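PDB 3AFO: NADH kinase POS5, mitochondrial from Saccharomyces cerevisiae, which phosphorylates NADH and, less readily, NAD(+) with ATP in the mitochondrion, making it a key source of the cellular reductant NADPH. Local coordinates for residues P277-I282 / G324-D329; L181-K186 / I194-M199; H177-E182 / V319-G324. All coordinates share one frame; numbering follows the deposited sequence.

All three contacts belong to the beta part of this NAD kinase fold, on the same side of the chain's centre. Contacts 2 and 3 share Leu-181 and Glu-182 of strand 174-186, which pairs with strand 194-198 in contact 2 and with strand 316-321 in contact 3. Their centres lie about 10 Å apart. Contact 1 follows contact 2 along the chain, and its segments alternate with those of contact 3. The centres of contacts 1 and 3 are about 11 Å apart, and they share Gly-324, just past strand 316-321. Contacts 1 and 2 do not touch; their nearest atoms are about 6 Å apart. One antiparallel sheet thus runs from the hairpin to the loops bordering a second subunit.

Contact 1 (P277-I282 / G324-D329); sequences PHSSHI and GTIYID
A type I beta turn, Pro-277 to Ser-280, joins strand 274-277 to strand 282-286 and packs against the loop that follows strand 316-321. Within the turn, Pro-277 O is gripped twice, by Ser-280 N and by Ser-280 OG. One direct hydrogen bond ties the loops: Ile-326 N reaches a lone pair of Ser-279 O at 2.8 Å, with an N-H...O angle of 162°. Beside it, Ile-326 CD1 lies 3.6 Å from Ser-279 CB. The imidazole of His-278 slants past Gly-324. A side chain on Gly-324 would collide with that ring, and its backbone angles also call for glycine. Farther along, His-281 and Tyr-327 cross at about a right angle. Their rings meet rim to rim, with His-281 CD2 3.8 Å from Tyr-327 CE1 and the planes 64° apart. Thr-325 CG2, anti to its backbone N, lies over one face of the Tyr-327 ring, toward the rim. Ile-326 and Pro-277 also pack on a second subunit. A water completes the join: it donates to His-278 O and Ser-280 O and accepts from Thr-325 OG1, 2.6 Å away.

Contact 2 (L181-K186 / I194-M199); sequences LECHLK and IVTHAM
Strands 181-186 and 194-198 run antiparallel, their axes 4.7 Å apart at closest approach and their directions 157° apart. Six backbone hydrogen bonds join them, two at each of the pairs Leu-181/Ala-198, Cys-183/Thr-196 and Leu-185/Ile-194. The straightest runs from Leu-185 N to Ile-194 O, with an N-H...O angle of 179°. Glu-182/His-197 and His-184/Val-195 are the non-hydrogen-bonded pairs between them. On their face of the sheet, Glu-182 and His-197 lie side by side. Glu-182 CG is 3.8 Å from His-197 CD2, and the carboxylate plane is turned 69° from the ring. Val-195 lies beside His-184 and sets a methyl over its imidazole, CG1 standing 4.2 Å from the ring centroid in a CH-pi contact. The two strands form a beta hairpin within the large antiparallel sheet, and strand 316-321 flanks strand 174-186 on its other edge. Replacing Glu-182 with an alanine here would remove the CG and carboxylate that lie along His-197, and would probably loosen the hold on that ring. On the other face, Cys-183 CB is 3.4 Å from Thr-196 OG1. Leu-185 CD2 meets Ile-194 CD1 at 4.0 Å, and both side chains also touch Gln-309 of strand 306-311. Toward the end of the hairpin, the Ala-198 side chain lies about 8 Å from a bound NADH. Met-199, just past the strand, packs on Ile-127, Leu-128 and Val-131 of helix 124-132.

Contact 3 (H177-E182 / V319-G324); sequences HRTRLE and VINEVG
Strand 174-186 pairs antiparallel with the end of strand 316-321, and the two segments stay joined past the regular pairing by one more backbone bond and by polar side chains. The tight part is the backbone at Glu-182 and Ile-320. Glu-182 N meets Ile-320 O at 2.7 Å, nearly along the C=O axis, and Ile-320 N returns a bond to Glu-182 O. Two residues away in each segment, Glu-322 N donates to Arg-180 O. Two polar side-chain pairs surround this last bond. Asn-321, with CG anti to the backbone N (chi1 -160°), turns its amide back to Thr-179. Its ND2 bonds Thr-179 OG1 at 2.7 Å, and the hydroxyl oxygen lies close to the amide plane. Arg-180 bends at chi3 to bring its guanidinium to Glu-322 in a salt bridge. Arg-180 NH2 approaches Glu-322 OE2 at 2.8 Å from above the carboxylate plane, while the bond from Arg-180 NE to Glu-322 OE1 is weak. The two flat groups are 82° apart, so this is not a coplanar pair. A water bridges Arg-180 N and Glu-322 OE1. Leu-181 and Val-319 are buried: Leu-181 CD1 touches Val-319 CG1 at 4.2 Å, and both side chains pack on Ile-202 of strand 201-205. The side chains of Glu-182 and Ile-320 form the looser, partly exposed side. They lie side by side, Ile-320 CD1 3.8 Å from Glu-182 OE1. The carboxylates of Glu-182 and Glu-322 stay 5.7 Å apart between their OE2 atoms, and their like charges would probably disfavour a closer approach. Arg-180 also bonds Phe-134 O and Thr-137 O, beyond helix 124-132, and its side chain packs on Ile-354 of strand 354-357, another neighbour of strand 174-186 in the sheet.

Contact 1 (P277-I282 / G324-D329)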
ATOM      1  N   PRO A 277     -20.684   1.563  -6.216  1.00 19.74           N
ATOM      2  CA  PRO A 277     -21.619   2.326  -7.031  1.00 20.33           C
ATOM      3  C   PRO A 277     -22.263   3.452  -6.239  1.00 20.65           C
ATOM      4  O   PRO A 277     -22.496   3.301  -5.031  1.00 20.29           O
ATOM      5  CB  PRO A 277     -22.706   1.295  -7.360  1.00 21.43           C
ATOM      6  CG  PRO A 277     -22.070   0.014  -7.209  1.00 20.76           C
ATOM      7  CD  PRO A 277     -21.115   0.160  -6.093  1.00 19.92           C
ATOM      8  N   HIS A 278     -22.581   4.556  -6.909  1.00 20.30           N
ATOM      9  CA  HIS A 278     -23.256   5.672  -6.247  1.00 21.32           C
ATOM     10  C   HIS A 278     -24.635   5.256  -5.721  1.00 20.82           C
ATOM     11  O   HIS A 278     -25.149   5.854  -4.782  1.00 20.54           O
ATOM     12  CB  HIS A 278     -23.368   6.886  -7.184  1.00 21.78           C
ATOM     13  CG  HIS A 278     -24.493   6.790  -8.158  1.00 24.81           C
ATOM     14  ND1 HIS A 278     -25.707   7.420  -7.957  1.00 28.83           N
ATOM     15  CD2 HIS A 278     -24.611   6.104  -9.321  1.00 27.16           C
ATOM     16  CE1 HIS A 278     -26.516   7.139  -8.965  1.00 28.40           C
ATOM     17  NE2 HIS A 278     -25.875   6.345  -9.807  1.00 28.91           N
ATOM     18  N   SER A 279     -25.194   4.202  -6.317  1.00 20.71           N
ATOM     19  CA  SER A 279     -26.507   3.656  -5.965  1.00 21.54           C
ATOM     20  C   SER A 279     -26.527   2.795  -4.697  1.00 21.65           C
ATOM     21  O   SER A 279     -27.602   2.374  -4.244  1.00 22.04           O
ATOM     22  CB  SER A 279     -27.036   2.837  -7.149  1.00 21.71           C
ATOM     23  OG  SER A 279     -26.093   1.817  -7.525  1.00 22.58           O
ATOM     24  N   SER A 280     -25.350   2.532  -4.125  1.00 21.53           N
ATOM     25  CA  SER A 280     -25.190   1.618  -2.979  1.00 21.61           C
ATOM     26  C   SER A 280     -25.926   2.043  -1.713  1.00 21.53           C
ATOM     27  O   SER A 280     -26.084   3.223  -1.459  1.00 21.56           O
ATOM     28  CB  SER A 280     -23.711   1.467  -2.626  1.00 21.57           C
ATOM     29  OG  SER A 280     -23.017   0.813  -3.659  1.00 21.36           O
ATOM     30  N   HIS A 281     -26.339   1.053  -0.927  1.00 21.46           N
ATOM     31  CA  HIS A 281     -26.962   1.248   0.370  1.00 21.95           C
ATOM     32  C   HIS A 281     -25.987   0.644   1.375  1.00 21.53           C
ATOM     33  O   HIS A 281     -25.683  -0.553   1.322  1.00 21.78           O
ATOM     34  CB  HIS A 281     -28.310   0.512   0.393  1.00 22.82           C
ATOM     35  CG  HIS A 281     -29.017   0.560   1.711  1.00 24.82           C
ATOM     36  ND1 HIS A 281     -28.784  -0.358   2.715  1.00 26.96           N
ATOM     37  CD2 HIS A 281     -29.962   1.409   2.189  1.00 27.61           C
ATOM     38  CE1 HIS A 281     -29.551  -0.073   3.756  1.00 27.73           C
ATOM     39  NE2 HIS A 281     -30.277   0.994   3.462  1.00 26.35           N
ATOM     40  N   ILE A 282     -25.462   1.475   2.260  1.00 20.80           N
ATOM     41  CA  ILE A 282     -24.428   1.039   3.186  1.00 20.38           C
ATOM     42  C   ILE A 282     -24.953   1.155   4.598  1.00 20.44           C
ATOM     43  O   ILE A 282     -25.483   2.203   4.983  1.00 20.42           O
ATOM     44  CB  ILE A 282     -23.130   1.880   3.049  1.00 20.20           C
ATOM     45  CG1 ILE A 282     -22.613   1.824   1.598  1.00 20.66           C
ATOM     46  CG2 ILE A 282     -22.052   1.377   4.045  1.00 19.58           C
ATOM     47  CD1 ILE A 282     -21.498   2.820   1.255  1.00 19.18           C
ATOM     48  N   GLY A 324     -30.245   8.691  -6.326  1.00 31.01           N
ATOM     49  CA  GLY A 324     -29.948   7.534  -7.167  1.00 30.86           C
ATOM     50  C   GLY A 324     -29.696   6.212  -6.468  1.00 31.10           C
ATOM     51  O   GLY A 324     -29.269   5.256  -7.111  1.00 30.63           O
ATOM     52  N   THR A 325     -29.951   6.152  -5.158  1.00 31.51           N
ATOM     53  CA  THR A 325     -29.829   4.900  -4.403  1.00 31.78           C
ATOM     54  C   THR A 325     -30.782   3.846  -4.980  1.00 32.55           C
ATOM     55  O   THR A 325     -31.941   4.154  -5.290  1.00 32.36           O
ATOM     56  CB  THR A 325     -30.128   5.093  -2.897  1.00 31.89           C
ATOM     57  OG1 THR A 325     -29.313   6.151  -2.364  1.00 31.35           O
ATOM     58  CG2 THR A 325     -29.869   3.798  -2.113  1.00 31.79           C
ATOM     59  N   ILE A 326     -30.280   2.623  -5.151  1.00 32.94           N
ATOM     60  CA  ILE A 326     -31.122   1.483  -5.522  1.00 34.02           C
ATOM     61  C   ILE A 326     -31.327   0.646  -4.271  1.00 34.71           C
ATOM     62  O   ILE A 326     -30.358   0.224  -3.627  1.00 34.71           O
ATOM     63  CB  ILE A 326     -30.509   0.624  -6.664  1.00 33.80           C
ATOM     64  CG1 ILE A 326     -30.443   1.421  -7.968  1.00 33.74           C
ATOM     65  CG2 ILE A 326     -31.317  -0.667  -6.884  1.00 34.30           C
ATOM     66  CD1 ILE A 326     -29.471   0.848  -8.999  1.00 32.36           C
ATOM     67  N   TYR A 327     -32.592   0.438  -3.910  1.00 35.69           N
ATOM     68  CA  TYR A 327     -32.929  -0.336  -2.722  1.00 36.78           C
ATOM     69  C   TYR A 327     -33.360  -1.739  -3.128  1.00 37.64           C
ATOM     70  O   TYR A 327     -34.525  -1.958  -3.437  1.00 37.33           O
ATOM     71  CB  TYR A 327     -34.053   0.347  -1.920  1.00 36.73           C
ATOM     72  CG  TYR A 327     -33.706   1.724  -1.396  1.00 36.39           C
ATOM     73  CD1 TYR A 327     -33.078   1.878  -0.162  1.00 36.47           C
ATOM     74  CD2 TYR A 327     -34.011   2.870  -2.132  1.00 36.78           C
ATOM     75  CE1 TYR A 327     -32.754   3.135   0.322  1.00 36.83           C
ATOM     76  CE2 TYR A 327     -33.691   4.140  -1.654  1.00 36.88           C
ATOM     77  CZ  TYR A 327     -33.067   4.261  -0.424  1.00 36.43           C
ATOM     78  OH  TYR A 327     -32.740   5.505   0.064  1.00 37.12           O
ATOM     79  N   ILE A 328     -32.428  -2.689  -3.130  1.00 39.02           N
ATOM     80  CA  ILE A 328     -32.801  -4.073  -3.432  1.00 40.44           C
ATOM     81  C   ILE A 328     -33.569  -4.649  -2.240  1.00 41.75           C
ATOM     82  O   ILE A 328     -33.359  -4.230  -1.096  1.00 41.54           O
ATOM     83  CB  ILE A 328     -31.604  -4.966  -3.882  1.00 40.29           C
ATOM     84  CG1 ILE A 328     -30.684  -5.308  -2.708  1.00 40.41           C
ATOM     85  CG2 ILE A 328     -30.841  -4.306  -5.047  1.00 39.50           C
ATOM     86  CD1 ILE A 328     -29.747  -6.461  -2.988  1.00 40.55           C
ATOM     87  N   ASP A 329     -34.480  -5.578  -2.516  1.00 43.47           N
ATOM     88  CA  ASP A 329     -35.448  -6.016  -1.512  1.00 45.13           C
ATOM     89  C   ASP A 329     -34.751  -6.577  -0.272  1.00 45.54           C
ATOM     90  O   ASP A 329     -33.917  -7.477  -0.368  1.00 45.92           O
ATOM     91  CB  ASP A 329     -36.479  -6.982  -2.125  1.00 45.53           C
ATOM     92  CG  ASP A 329     -37.393  -6.293  -3.155  1.00 47.19           C
ATOM     93  OD1 ASP A 329     -37.715  -5.089  -2.986  1.00 48.53           O
ATOM     94  OD2 ASP A 329     -37.796  -6.957  -4.138  1.00 49.04           O
TER
HETATM   95  O   HOH W   1     -26.749   5.524  -2.447  1.00 21.94           O

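Contact 2 (L181-K186 / I194-M199)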
ATOM      1  N   LEU A 181     -23.189  12.902   0.207  1.00 23.99           N
ATOM      2  CA  LEU A 181     -23.655  11.718   0.924  1.00 24.00           C
ATOM      3  C   LEU A 181     -24.628  12.106   2.045  1.00 24.36           C
ATOM      4  O   LEU A 181     -24.604  13.235   2.556  1.00 24.00           O
ATOM      5  CB  LEU A 181     -22.484  10.934   1.521  1.00 22.97           C
ATOM      6  CG  LEU A 181     -21.464  10.256   0.600  1.00 23.61           C
ATOM      7  CD1 LEU A 181     -20.385   9.568   1.431  1.00 22.89           C
ATOM      8  CD2 LEU A 181     -22.124   9.259  -0.329  1.00 24.54           C
ATOM      9  N   GLU A 182     -25.480  11.157   2.411  1.00 24.32           N
ATOM     10  CA  GLU A 182     -26.354  11.293   3.566  1.00 24.96           C
ATOM     11  C   GLU A 182     -25.982  10.243   4.584  1.00 24.49           C
ATOM     12  O   GLU A 182     -25.850   9.065   4.246  1.00 24.95           O
ATOM     13  CB  GLU A 182     -27.813  11.098   3.165  1.00 25.12           C
ATOM     14  CG  GLU A 182     -28.414  12.236   2.395  1.00 27.75           C
ATOM     15  CD  GLU A 182     -29.917  12.055   2.193  1.00 30.50           C
ATOM     16  OE1 GLU A 182     -30.515  11.141   2.805  1.00 30.69           O
ATOM     17  OE2 GLU A 182     -30.493  12.825   1.410  1.00 31.81           O
ATOM     18  N   CYS A 183     -25.782  10.674   5.823  1.00 24.01           N
ATOM     19  CA  CYS A 183     -25.589   9.762   6.940  1.00 24.16           C
ATOM     20  C   CYS A 183     -26.863   9.744   7.788  1.00 24.53           C
ATOM     21  O   CYS A 183     -27.315  10.793   8.258  1.00 24.92           O
ATOM     22  CB  CYS A 183     -24.394  10.199   7.789  1.00 23.79           C
ATOM     23  SG  CYS A 183     -24.116   9.216   9.265  1.00 24.58           S
ATOM     24  N   HIS A 184     -27.439   8.560   7.964  1.00 24.69           N
ATOM     25  CA  HIS A 184     -28.601   8.371   8.835  1.00 25.15           C
ATOM     26  C   HIS A 184     -28.149   7.622  10.082  1.00 24.86           C
ATOM     27  O   HIS A 184     -27.783   6.446  10.003  1.00 24.82           O
ATOM     28  CB  HIS A 184     -29.684   7.566   8.110  1.00 25.52           C
ATOM     29  CG  HIS A 184     -30.306   8.284   6.952  1.00 26.79           C
ATOM     30  ND1 HIS A 184     -29.575   8.746   5.878  1.00 29.04           N
ATOM     31  CD2 HIS A 184     -31.593   8.609   6.696  1.00 28.01           C
ATOM     32  CE1 HIS A 184     -30.385   9.335   5.017  1.00 28.39           C
ATOM     33  NE2 HIS A 184     -31.615   9.259   5.488  1.00 29.65           N
ATOM     34  N   LEU A 185     -28.135   8.301  11.224  1.00 24.86           N
ATOM     35  CA  LEU A 185     -27.777   7.646  12.482  1.00 25.12           C
ATOM     36  C   LEU A 185     -29.014   7.111  13.196  1.00 26.06           C
ATOM     37  O   LEU A 185     -29.942   7.865  13.493  1.00 26.29           O
ATOM     38  CB  LEU A 185     -26.986   8.589  13.393  1.00 24.75           C
ATOM     39  CG  LEU A 185     -26.706   8.120  14.830  1.00 24.79           C
ATOM     40  CD1 LEU A 185     -25.760   6.924  14.868  1.00 24.56           C
ATOM     41  CD2 LEU A 185     -26.141   9.249  15.679  1.00 26.09           C
ATOM     42  N   LYS A 186     -29.014   5.804  13.450  0.50 26.45           N
ATOM     43  CA  LYS A 186     -30.078   5.135  14.190  0.50 27.00           C
ATOM     44  C   LYS A 186     -29.507   4.592  15.489  0.50 27.22           C
ATOM     45  O   LYS A 186     -28.795   3.582  15.484  0.50 27.42           O
ATOM     46  CB  LYS A 186     -30.657   3.987  13.366  0.50 26.95           C
ATOM     47  CG  LYS A 186     -31.761   3.188  14.059  0.50 27.55           C
ATOM     48  CD  LYS A 186     -31.942   1.838  13.373  0.50 27.56           C
ATOM     49  CE  LYS A 186     -33.039   1.003  14.012  0.50 28.23           C
ATOM     50  NZ  LYS A 186     -32.686  -0.454  13.976  0.50 28.16           N
ATOM     51  N   ILE A 194     -31.129  10.495  12.911  1.00 31.45           N
ATOM     52  CA  ILE A 194     -30.495  11.791  12.841  1.00 30.83           C
ATOM     53  C   ILE A 194     -29.761  11.853  11.491  1.00 30.34           C
ATOM     54  O   ILE A 194     -28.829  11.071  11.242  1.00 29.38           O
ATOM     55  CB  ILE A 194     -29.510  11.984  14.017  1.00 30.92           C
ATOM     56  CG1 ILE A 194     -30.230  11.752  15.361  1.00 31.71           C
ATOM     57  CG2 ILE A 194     -28.865  13.363  13.938  1.00 31.78           C
ATOM     58  CD1 ILE A 194     -29.311  11.528  16.584  1.00 32.05           C
ATOM     59  N   VAL A 195     -30.206  12.759  10.624  1.00 29.66           N
ATOM     60  CA  VAL A 195     -29.663  12.885   9.267  1.00 29.42           C
ATOM     61  C   VAL A 195     -28.630  14.015   9.147  1.00 29.11           C
ATOM     62  O   VAL A 195     -28.862  15.148   9.563  1.00 29.05           O
ATOM     63  CB  VAL A 195     -30.784  13.076   8.217  1.00 29.66           C
ATOM     64  CG1 VAL A 195     -30.233  12.955   6.793  1.00 28.97           C
ATOM     65  CG2 VAL A 195     -31.913  12.066   8.445  1.00 30.34           C
ATOM     66  N   THR A 196     -27.479  13.686   8.574  1.00 28.31           N
ATOM     67  CA  THR A 196     -26.455  14.675   8.270  1.00 27.45           C
ATOM     68  C   THR A 196     -26.009  14.529   6.812  1.00 27.12           C
ATOM     69  O   THR A 196     -26.205  13.479   6.188  1.00 26.84           O
ATOM     70  CB  THR A 196     -25.240  14.560   9.222  1.00 27.24           C
ATOM     71  OG1 THR A 196     -24.836  13.192   9.327  1.00 26.93           O
ATOM     72  CG2 THR A 196     -25.583  15.076  10.619  1.00 28.83           C
ATOM     73  N   HIS A 197     -25.416  15.591   6.273  1.00 26.38           N
ATOM     74  CA  HIS A 197     -25.000  15.623   4.885  1.00 25.73           C
ATOM     75  C   HIS A 197     -23.502  15.873   4.770  1.00 24.41           C
ATOM     76  O   HIS A 197     -22.947  16.694   5.500  1.00 23.91           O
ATOM     77  CB  HIS A 197     -25.798  16.679   4.130  1.00 26.59           C
ATOM     78  CG  HIS A 197     -27.273  16.421   4.142  1.00 29.00           C
ATOM     79  ND1 HIS A 197     -28.063  16.674   5.243  1.00 32.23           N
ATOM     80  CD2 HIS A 197     -28.097  15.909   3.197  1.00 30.54           C
ATOM     81  CE1 HIS A 197     -29.312  16.333   4.975  1.00 32.07           C
ATOM     82  NE2 HIS A 197     -29.359  15.869   3.740  1.00 32.69           N
ATOM     83  N   ALA A 198     -22.861  15.147   3.856  1.00 23.10           N
ATOM     84  CA  ALA A 198     -21.402  15.157   3.733  1.00 21.90           C
ATOM     85  C   ALA A 198     -20.942  15.518   2.336  1.00 21.56           C
ATOM     86  O   ALA A 198     -21.400  14.943   1.349  1.00 21.20           O
ATOM     87  CB  ALA A 198     -20.810  13.803   4.149  1.00 21.89           C
ATOM     88  N   MET A 199     -20.002  16.456   2.267  1.00 20.98           N
ATOM     89  CA  MET A 199     -19.352  16.806   1.012  1.00 20.95           C
ATOM     90  C   MET A 199     -18.062  15.988   0.818  1.00 20.03           C
ATOM     91  O   MET A 199     -17.718  15.615  -0.308  1.00 19.85           O
ATOM     92  CB  MET A 199     -19.043  18.302   1.029  1.00 20.67           C
ATOM     93  CG  MET A 199     -18.206  18.808  -0.080  1.00 23.49           C
ATOM     94  SD  MET A 199     -18.216  20.612  -0.039  1.00 27.76           S
ATOM     95  CE  MET A 199     -17.318  20.899  -1.546  1.00 24.20           C
TER

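Contact 3 (H177-E182 / V319-G324)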
ATOM      1  N   HIS A 177     -19.899  20.080 -10.602  1.00 24.41           N
ATOM      2  CA  HIS A 177     -20.860  19.437  -9.725  1.00 24.83           C
ATOM      3  C   HIS A 177     -20.177  18.422  -8.810  1.00 24.37           C
ATOM      4  O   HIS A 177     -19.407  17.574  -9.271  1.00 24.86           O
ATOM      5  CB  HIS A 177     -21.969  18.765 -10.538  1.00 25.01           C
ATOM      6  CG  HIS A 177     -22.981  18.074  -9.693  1.00 28.22           C
ATOM      7  ND1 HIS A 177     -23.977  18.754  -9.030  1.00 31.41           N
ATOM      8  CD2 HIS A 177     -23.134  16.768  -9.372  1.00 30.77           C
ATOM      9  CE1 HIS A 177     -24.715  17.893  -8.352  1.00 31.82           C
ATOM     10  NE2 HIS A 177     -24.220  16.683  -8.535  1.00 31.88           N
ATOM     11  N   ARG A 178     -20.430  18.542  -7.512  1.00 23.67           N
ATOM     12  CA  ARG A 178     -19.921  17.593  -6.530  1.00 23.49           C
ATOM     13  C   ARG A 178     -21.114  17.003  -5.814  1.00 23.67           C
ATOM     14  O   ARG A 178     -21.990  17.739  -5.356  1.00 23.42           O
ATOM     15  CB  ARG A 178     -18.994  18.272  -5.519  1.00 23.27           C
ATOM     16  CG  ARG A 178     -17.755  18.959  -6.099  1.00 22.71           C
ATOM     17  CD  ARG A 178     -16.934  19.583  -4.955  1.00 22.99           C
ATOM     18  NE  ARG A 178     -15.733  20.314  -5.384  1.00 22.73           N
ATOM     19  CZ  ARG A 178     -14.589  19.743  -5.769  1.00 23.21           C
ATOM     20  NH1 ARG A 178     -14.474  18.415  -5.836  1.00 22.17           N
ATOM     21  NH2 ARG A 178     -13.560  20.506  -6.125  1.00 22.30           N
ATOM     22  N   THR A 179     -21.147  15.679  -5.714  0.50 23.67           N
ATOM     23  CA  THR A 179     -22.260  14.972  -5.087  0.50 23.74           C
ATOM     24  C   THR A 179     -22.139  14.989  -3.563  0.50 23.88           C
ATOM     25  O   THR A 179     -21.062  15.252  -3.028  0.50 24.06           O
ATOM     26  CB  THR A 179     -22.343  13.520  -5.599  0.50 23.78           C
ATOM     27  OG1 THR A 179     -23.427  12.840  -4.956  0.50 23.85           O
ATOM     28  CG2 THR A 179     -21.051  12.798  -5.311  0.50 23.63           C
ATOM     29  N   ARG A 180     -23.250  14.724  -2.878  1.00 23.85           N
ATOM     30  CA  ARG A 180     -23.302  14.694  -1.419  1.00 24.49           C
ATOM     31  C   ARG A 180     -23.741  13.316  -0.934  1.00 24.49           C
ATOM     32  O   ARG A 180     -24.573  12.661  -1.576  1.00 24.41           O
ATOM     33  CB  ARG A 180     -24.323  15.708  -0.899  1.00 25.14           C
ATOM     34  CG  ARG A 180     -23.888  17.161  -0.932  1.00 27.30           C
ATOM     35  CD  ARG A 180     -24.834  18.030  -0.093  1.00 28.16           C
ATOM     36  NE  ARG A 180     -26.165  18.129  -0.695  1.00 31.10           N
ATOM     37  CZ  ARG A 180     -27.192  18.798  -0.166  1.00 32.53           C
ATOM     38  NH1 ARG A 180     -27.052  19.451   0.986  1.00 32.25           N
ATOM     39  NH2 ARG A 180     -28.365  18.821  -0.796  1.00 32.70           N
ATOM     40  N   LEU A 181     -23.189  12.902   0.207  1.00 23.99           N
ATOM     41  CA  LEU A 181     -23.655  11.718   0.924  1.00 24.00           C
ATOM     42  C   LEU A 181     -24.628  12.106   2.045  1.00 24.36           C
ATOM     43  O   LEU A 181     -24.604  13.235   2.556  1.00 24.00           O
ATOM     44  CB  LEU A 181     -22.484  10.934   1.521  1.00 22.97           C
ATOM     45  CG  LEU A 181     -21.464  10.256   0.600  1.00 23.61           C
ATOM     46  CD1 LEU A 181     -20.385   9.568   1.431  1.00 22.89           C
ATOM     47  CD2 LEU A 181     -22.124   9.259  -0.329  1.00 24.54           C
ATOM     48  N   GLU A 182     -25.480  11.157   2.411  1.00 24.32           N
ATOM     49  CA  GLU A 182     -26.354  11.293   3.566  1.00 24.96           C
ATOM     50  C   GLU A 182     -25.982  10.243   4.584  1.00 24.49           C
ATOM     51  O   GLU A 182     -25.850   9.065   4.246  1.00 24.95           O
ATOM     52  CB  GLU A 182     -27.813  11.098   3.165  1.00 25.12           C
ATOM     53  CG  GLU A 182     -28.414  12.236   2.395  1.00 27.75           C
ATOM     54  CD  GLU A 182     -29.917  12.055   2.193  1.00 30.50           C
ATOM     55  OE1 GLU A 182     -30.515  11.141   2.805  1.00 30.69           O
ATOM     56  OE2 GLU A 182     -30.493  12.825   1.410  1.00 31.81           O
ATOM     57  N   VAL A 319     -25.677   4.897   5.137  1.00 21.46           N
ATOM     58  CA  VAL A 319     -25.048   5.877   4.264  1.00 21.17           C
ATOM     59  C   VAL A 319     -25.471   5.641   2.831  1.00 21.10           C
ATOM     60  O   VAL A 319     -25.349   4.526   2.307  1.00 20.83           O
ATOM     61  CB  VAL A 319     -23.500   5.873   4.400  1.00 21.13           C
ATOM     62  CG1 VAL A 319     -22.876   6.825   3.393  1.00 21.80           C
ATOM     63  CG2 VAL A 319     -23.077   6.273   5.815  1.00 20.48           C
ATOM     64  N   ILE A 320     -25.985   6.696   2.210  1.00 21.41           N
ATOM     65  CA  ILE A 320     -26.432   6.654   0.829  1.00 21.64           C
ATOM     66  C   ILE A 320     -26.024   7.960   0.158  1.00 22.74           C
ATOM     67  O   ILE A 320     -25.743   8.958   0.826  1.00 22.59           O
ATOM     68  CB  ILE A 320     -28.001   6.495   0.700  1.00 21.11           C
ATOM     69  CG1 ILE A 320     -28.755   7.581   1.497  1.00 21.92           C
ATOM     70  CG2 ILE A 320     -28.472   5.090   1.097  1.00 21.58           C
ATOM     71  CD1 ILE A 320     -30.258   7.747   1.097  1.00 21.54           C
ATOM     72  N   ASN A 321     -26.005   7.949  -1.171  0.50 23.18           N
ATOM     73  CA  ASN A 321     -25.887   9.167  -1.948  0.50 24.13           C
ATOM     74  C   ASN A 321     -27.202   9.938  -1.863  0.50 24.88           C
ATOM     75  O   ASN A 321     -28.267   9.331  -1.703  0.50 24.70           O
ATOM     76  CB  ASN A 321     -25.597   8.815  -3.409  0.50 24.06           C
ATOM     77  CG  ASN A 321     -24.990   9.967  -4.175  0.50 24.04           C
ATOM     78  OD1 ASN A 321     -25.429  10.295  -5.277  0.50 24.95           O
ATOM     79  ND2 ASN A 321     -23.978  10.592  -3.592  0.50 23.23           N
ATOM     80  N   GLU A 322     -27.122  11.264  -1.950  1.00 25.42           N
ATOM     81  CA  GLU A 322     -28.306  12.131  -1.977  1.00 27.23           C
ATOM     82  C   GLU A 322     -29.358  11.674  -3.009  1.00 28.25           C
ATOM     83  O   GLU A 322     -30.566  11.619  -2.719  1.00 28.33           O
ATOM     84  CB  GLU A 322     -27.869  13.563  -2.265  1.00 27.15           C
ATOM     85  CG  GLU A 322     -28.914  14.603  -1.964  1.00 29.85           C
ATOM     86  CD  GLU A 322     -28.546  15.965  -2.505  1.00 32.14           C
ATOM     87  OE1 GLU A 322     -27.372  16.154  -2.911  1.00 31.30           O
ATOM     88  OE2 GLU A 322     -29.438  16.847  -2.519  1.00 32.94           O
ATOM     89  N   VAL A 323     -28.895  11.330  -4.206  1.00 29.32           N
ATOM     90  CA  VAL A 323     -29.794  10.829  -5.259  1.00 30.42           C
ATOM     91  C   VAL A 323     -29.299   9.525  -5.889  1.00 30.76           C
ATOM     92  O   VAL A 323     -28.091   9.281  -5.965  1.00 30.81           O
ATOM     93  CB  VAL A 323     -30.022  11.878  -6.382  1.00 30.77           C
ATOM     94  CG1 VAL A 323     -30.964  12.999  -5.903  1.00 31.76           C
ATOM     95  CG2 VAL A 323     -28.690  12.445  -6.881  1.00 31.52           C
ATOM     96  N   GLY A 324     -30.245   8.691  -6.326  1.00 31.01           N
ATOM     97  CA  GLY A 324     -29.948   7.534  -7.167  1.00 30.86           C
ATOM     98  C   GLY A 324     -29.696   6.212  -6.468  1.00 31.10           C
ATOM     99  O   GLY A 324     -29.269   5.256  -7.111  1.00 30.63           O
TER
HETATM  100  O   HOH W   2     -25.690  14.939  -4.596  1.00 28.71           O